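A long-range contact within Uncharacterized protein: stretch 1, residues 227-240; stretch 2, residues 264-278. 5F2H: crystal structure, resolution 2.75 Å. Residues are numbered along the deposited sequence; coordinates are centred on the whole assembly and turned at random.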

# COMPACT_ATOMS: atom_id res chain seq x y z
N GLY B 227 -7.71 -9.45 12.12
CA GLY B 227 -9.09 -9.89 11.97
C GLY B 227 -9.17 -11.29 11.41
O GLY B 227 -8.16 -11.85 11.02
N PHE B 228 -10.35 -11.89 11.37
CA PHE B 228 -10.46 -13.24 10.83
C PHE B 228 -11.77 -13.37 10.09
O PHE B 228 -12.80 -12.86 10.54
CB PHE B 228 -10.36 -14.28 11.95
CG PHE B 228 -11.50 -14.22 12.93
CD1 PHE B 228 -11.49 -13.31 13.97
CD2 PHE B 228 -12.57 -15.06 12.80
CE1 PHE B 228 -12.54 -13.27 14.88
CE2 PHE B 228 -13.62 -15.03 13.71
CZ PHE B 228 -13.61 -14.13 14.76
N ILE B 229 -11.75 -14.13 9.00
CA ILE B 229 -12.95 -14.29 8.18
C ILE B 229 -13.30 -15.76 7.97
O ILE B 229 -12.76 -16.40 7.06
CB ILE B 229 -12.74 -13.63 6.79
CG1 ILE B 229 -12.25 -12.19 6.95
CG2 ILE B 229 -14.02 -13.68 5.97
CD1 ILE B 229 -11.91 -11.52 5.64
N PHE B 230 -14.24 -16.29 8.76
CA PHE B 230 -14.59 -17.69 8.62
C PHE B 230 -15.83 -17.97 7.81
O PHE B 230 -16.81 -17.22 7.86
CB PHE B 230 -14.73 -18.37 9.97
CG PHE B 230 -13.53 -18.22 10.85
CD1 PHE B 230 -12.24 -18.37 10.34
CD2 PHE B 230 -13.70 -18.20 12.23
CE1 PHE B 230 -11.14 -18.31 11.19
CE2 PHE B 230 -12.61 -18.16 13.07
CZ PHE B 230 -11.33 -18.21 12.55
N MSE B 231 -15.78 -19.06 7.06
CA MSE B 231 -16.88 -19.49 6.19
C MSE B 231 -17.23 -20.87 6.66
O MSE B 231 -16.39 -21.78 6.66
CB MSE B 231 -16.38 -19.50 4.74
CG MSE B 231 -17.40 -20.05 3.74
SE MSE B 231 -18.93 -18.82 3.49
CE MSE B 231 -20.31 -20.06 4.17
N ALA B 232 -18.46 -21.02 7.15
CA ALA B 232 -18.92 -22.31 7.63
C ALA B 232 -17.91 -23.02 8.52
O ALA B 232 -17.66 -24.22 8.38
CB ALA B 232 -19.26 -23.19 6.44
N PRO B 233 -17.31 -22.29 9.46
CA PRO B 233 -16.33 -22.89 10.37
C PRO B 233 -16.84 -24.09 11.15
O PRO B 233 -18.02 -24.13 11.53
CB PRO B 233 -16.02 -21.76 11.35
CG PRO B 233 -17.25 -20.92 11.34
CD PRO B 233 -17.80 -20.99 9.95
N TRP B 234 -15.96 -25.06 11.36
CA TRP B 234 -16.29 -26.27 12.08
C TRP B 234 -15.57 -26.15 13.41
O TRP B 234 -14.35 -26.28 13.48
CB TRP B 234 -15.87 -27.50 11.30
CG TRP B 234 -16.22 -28.74 11.99
CD1 TRP B 234 -17.49 -29.20 12.24
CD2 TRP B 234 -15.33 -29.78 12.37
NE1 TRP B 234 -17.44 -30.43 12.86
CE2 TRP B 234 -16.12 -30.82 12.95
CE3 TRP B 234 -13.95 -29.93 12.33
CZ2 TRP B 234 -15.57 -31.99 13.47
CZ3 TRP B 234 -13.39 -31.11 12.85
CH2 TRP B 234 -14.21 -32.12 13.41
N LEU B 235 -16.36 -25.91 14.46
CA LEU B 235 -15.84 -25.70 15.79
C LEU B 235 -16.57 -26.58 16.78
O LEU B 235 -17.45 -26.10 17.50
CB LEU B 235 -16.10 -24.23 16.12
CG LEU B 235 -15.47 -23.33 15.06
CD1 LEU B 235 -16.00 -21.89 15.08
CD2 LEU B 235 -13.95 -23.38 15.16
N PRO B 236 -16.15 -27.86 16.87
CA PRO B 236 -16.75 -28.87 17.74
C PRO B 236 -16.46 -28.79 19.26
O PRO B 236 -17.18 -29.41 20.05
CB PRO B 236 -16.17 -30.17 17.18
CG PRO B 236 -14.83 -29.79 16.66
CD PRO B 236 -14.85 -28.32 16.35
N GLU B 237 -15.43 -28.06 19.66
CA GLU B 237 -15.07 -27.93 21.07
C GLU B 237 -15.19 -26.48 21.47
O GLU B 237 -14.37 -25.97 22.23
CB GLU B 237 -13.60 -28.31 21.25
CG GLU B 237 -13.24 -29.72 20.81
CD GLU B 237 -11.75 -29.89 20.53
OE1 GLU B 237 -11.13 -28.91 20.06
OE2 GLU B 237 -11.22 -31.01 20.67
N ILE B 238 -16.20 -25.79 20.95
CA ILE B 238 -16.37 -24.38 21.24
C ILE B 238 -16.51 -24.10 22.74
O ILE B 238 -16.05 -23.05 23.21
CB ILE B 238 -17.52 -23.73 20.44
CG1 ILE B 238 -17.44 -22.21 20.51
CG2 ILE B 238 -18.87 -24.25 20.91
CD1 ILE B 238 -16.14 -21.67 19.97
N ASP B 239 -17.16 -25.01 23.48
CA ASP B 239 -17.31 -24.82 24.92
C ASP B 239 -15.96 -24.99 25.62
O ASP B 239 -15.61 -24.19 26.49
CB ASP B 239 -18.36 -25.75 25.53
CG ASP B 239 -19.78 -25.40 25.12
OD1 ASP B 239 -19.97 -24.42 24.36
OD2 ASP B 239 -20.70 -26.11 25.57
N GLU B 240 -15.18 -25.98 25.19
CA GLU B 240 -13.87 -26.24 25.77
C GLU B 240 -12.89 -25.07 25.62
O GLU B 240 -11.95 -24.95 26.40
CB GLU B 240 -13.25 -27.49 25.15
CG GLU B 240 -14.11 -28.73 25.38
CD GLU B 240 -13.70 -29.93 24.55
OE1 GLU B 240 -12.62 -29.91 23.93
OE2 GLU B 240 -14.48 -30.91 24.54
N GLU B 264 -26.09 -28.41 7.43
CA GLU B 264 -26.33 -29.39 8.47
C GLU B 264 -25.17 -29.64 9.43
O GLU B 264 -25.40 -29.97 10.59
CB GLU B 264 -26.84 -30.70 7.86
CG GLU B 264 -27.38 -31.66 8.90
CD GLU B 264 -27.98 -32.91 8.28
OE1 GLU B 264 -28.44 -33.78 9.05
OE2 GLU B 264 -27.99 -32.99 7.03
N ASP B 265 -23.93 -29.50 8.97
CA ASP B 265 -22.78 -29.74 9.83
C ASP B 265 -22.24 -28.52 10.56
O ASP B 265 -21.76 -28.66 11.67
CB ASP B 265 -21.60 -30.34 9.04
CG ASP B 265 -21.86 -31.76 8.56
OD1 ASP B 265 -22.93 -32.32 8.87
OD2 ASP B 265 -20.97 -32.32 7.89
N CYS B 266 -22.35 -27.34 9.97
CA CYS B 266 -21.75 -26.16 10.60
C CYS B 266 -22.60 -24.98 11.01
O CYS B 266 -22.04 -23.95 11.39
CB CYS B 266 -20.65 -25.64 9.67
SG CYS B 266 -19.38 -26.86 9.36
N PHE B 267 -23.92 -25.05 10.94
CA PHE B 267 -24.68 -23.89 11.35
C PHE B 267 -24.79 -23.90 12.88
O PHE B 267 -24.87 -22.84 13.50
CB PHE B 267 -26.03 -23.79 10.65
CG PHE B 267 -26.64 -22.41 10.74
CD1 PHE B 267 -26.08 -21.37 10.02
CD2 PHE B 267 -27.74 -22.16 11.52
CE1 PHE B 267 -26.59 -20.09 10.11
CE2 PHE B 267 -28.27 -20.89 11.61
CZ PHE B 267 -27.69 -19.85 10.89
N GLU B 268 -24.75 -25.10 13.46
CA GLU B 268 -24.78 -25.29 14.92
C GLU B 268 -23.61 -24.66 15.67
O GLU B 268 -23.77 -23.70 16.42
CB GLU B 268 -24.68 -26.79 15.27
CG GLU B 268 -25.86 -27.70 14.95
CD GLU B 268 -27.02 -27.58 15.92
OE1 GLU B 268 -28.03 -28.26 15.69
OE2 GLU B 268 -26.91 -26.84 16.92
N CYS B 269 -22.42 -25.21 15.43
CA CYS B 269 -21.17 -24.68 15.99
C CYS B 269 -20.89 -23.23 15.60
O CYS B 269 -20.33 -22.47 16.38
CB CYS B 269 -20.01 -25.57 15.54
SG CYS B 269 -19.88 -25.71 13.74
N THR B 270 -21.28 -22.84 14.40
CA THR B 270 -21.03 -21.47 13.98
C THR B 270 -21.90 -20.51 14.79
O THR B 270 -21.46 -19.42 15.14
CB THR B 270 -21.28 -21.24 12.48
OG1 THR B 270 -20.45 -22.12 11.72
CG2 THR B 270 -20.98 -19.80 12.10
N GLN B 271 -23.12 -20.92 15.10
CA GLN B 271 -23.99 -20.03 15.88
C GLN B 271 -23.58 -20.04 17.36
O GLN B 271 -23.67 -19.01 18.01
CB GLN B 271 -25.47 -20.34 15.67
CG GLN B 271 -26.38 -19.20 16.10
CD GLN B 271 -27.82 -19.38 15.66
OE1 GLN B 271 -28.52 -18.41 15.36
NE2 GLN B 271 -28.25 -20.63 15.54
N GLN B 272 -23.10 -21.18 17.86
CA GLN B 272 -22.64 -21.26 19.26
C GLN B 272 -21.43 -20.36 19.43
O GLN B 272 -21.28 -19.69 20.45
CB GLN B 272 -22.19 -22.67 19.63
CG GLN B 272 -23.25 -23.74 19.50
CD GLN B 272 -22.70 -25.12 19.79
OE1 GLN B 272 -21.59 -25.25 20.30
NE2 GLN B 272 -23.47 -26.15 19.45
N PHE B 273 -20.56 -20.38 18.43
CA PHE B 273 -19.36 -19.57 18.45
C PHE B 273 -19.73 -18.10 18.48
O PHE B 273 -19.25 -17.35 19.32
CB PHE B 273 -18.49 -19.94 17.26
CG PHE B 273 -17.29 -19.05 17.08
CD1 PHE B 273 -16.25 -19.08 17.99
CD2 PHE B 273 -17.14 -18.29 15.93
CE1 PHE B 273 -15.13 -18.29 17.82
CE2 PHE B 273 -16.02 -17.51 15.74
CZ PHE B 273 -15.00 -17.52 16.69
N VAL B 274 -20.62 -17.70 17.59
CA VAL B 274 -21.07 -16.30 17.53
C VAL B 274 -21.67 -15.87 18.86
O VAL B 274 -21.56 -14.70 19.25
CB VAL B 274 -22.10 -16.09 16.39
CG1 VAL B 274 -22.70 -14.69 16.47
CG2 VAL B 274 -21.45 -16.32 15.03
N GLN B 275 -22.33 -16.80 19.55
CA GLN B 275 -22.93 -16.52 20.85
C GLN B 275 -21.86 -16.12 21.87
O GLN B 275 -22.01 -15.13 22.58
CB GLN B 275 -23.69 -17.76 21.34
CG GLN B 275 -24.33 -17.63 22.71
CD GLN B 275 -25.35 -16.51 22.81
OE1 GLN B 275 -25.64 -15.80 21.84
NE2 GLN B 275 -25.92 -16.35 24.00
N VAL B 276 -20.75 -16.86 21.89
CA VAL B 276 -19.66 -16.55 22.80
C VAL B 276 -19.05 -15.19 22.43
O VAL B 276 -18.74 -14.39 23.31
CB VAL B 276 -18.57 -17.63 22.78
CG1 VAL B 276 -17.42 -17.21 23.68
CG2 VAL B 276 -19.12 -18.98 23.19
N LEU B 277 -18.88 -14.93 21.13
CA LEU B 277 -18.31 -13.65 20.70
C LEU B 277 -19.14 -12.49 21.22
O LEU B 277 -18.60 -11.42 21.48
CB LEU B 277 -18.21 -13.53 19.16
CG LEU B 277 -17.33 -14.49 18.35
CD1 LEU B 277 -17.36 -14.06 16.90
CD2 LEU B 277 -15.89 -14.51 18.82
N LYS B 278 -20.45 -12.69 21.34
CA LYS B 278 -21.36 -11.65 21.86
C LYS B 278 -21.24 -11.57 23.41
O LYS B 278 -21.16 -10.48 23.99
CB LYS B 278 -22.81 -11.94 21.46
CG LYS B 278 -23.80 -10.91 21.98
CD LYS B 278 -25.25 -11.23 21.63
CE LYS B 278 -26.18 -10.20 22.28
NZ LYS B 278 -27.63 -10.43 22.01

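A hydrogen bond between the two stretches ends on sulfur: the backbone N of Leu-235 donates to SG of Cys-269 at 3.6 Å, with an N-H...S angle of 175°. The length is ordinary for sulfur, whose large, diffuse electron cloud keeps donors farther off than oxygen does, and the near-linear angle aims the hydrogen squarely at the acceptor. The chi1 of Cys-269, in the p rotamer, places its sulfur among the backbone atoms of the neighbouring loop; the carbonyl O of Pro-233 also lies 3.3 Å from SG of Cys-269.

This bond sits at the loop that follows strand 227-231, not at the strand itself. The strand and helix 267-278 run roughly antiparallel, at 151°, and their axes come no closer than 11.2 Å, a gap wide enough to be filled by aromatic side chains. Beyond the strand the backbones draw together, with CA of Leu-235 and CA of Cys-269 only 5.4 Å apart and CA of Ala-232 and CA of Cys-266 5.6 Å apart. The side chains meet at their bases here: CB of Ala-232 lies 4.3 Å from CB of Cys-266, and CB of Leu-235 lies 4.2 Å from CB of Cys-269.

Cys-266 occupies the N-cap position of the helix. Its carbonyl O accepts the backbone N of Thr-270 at 3.3 Å and, in a very short contact of 2.4 Å, the OG1 hydroxyl of the same threonine. OG1 of Thr-270 also lies 3.2 Å from O of Pro-233 and 3.4 Å from CD of Pro-233, where the proline packs against the first turn of the helix. Trp-234 points its CA-to-CB bond away overall, yet its CB still touches SG of Cys-266 at 4.1 Å. Both cysteine sulfurs approach its five-membered ring obliquely, SG of Cys-266 at 5.2 Å and SG of Cys-269 at 5.4 Å from the centroid.

Farther along the helix, Phe-273 gathers the apolar contacts and has the largest area covered by the other stretch. CD1 of Leu-235 lies over one face of its ring, 4.0 Å from the centroid and 25° off the normal, a CH-pi arrangement in which a methyl group rests on the pi cloud. Ile-238, which closes the type I turn begun at Leu-235, reaches the ring edge instead, its CD1 a tight 3.3 Å from CD1 of Phe-273. The strand supplies two more aromatics: CE2 of Phe-228 lies 4.0 Å from CE2 of Phe-273, at the edge of the Phe-273 ring, and CD2 of Phe-230 is 4.3 Å from that same CE2. One turn on, CD1 of Leu-277 extends the apolar packing, 4.3 Å from CZ of Phe-228 and near the plane of that ring. At the exposed border, OE1 of Gln-272 comes within 3.0 Å of CG2 of Ile-238, a close approach of an amide oxygen to a methyl group. The contact buries 622 Å², both sides summed, and most of the side-chain pairs in it are apolar.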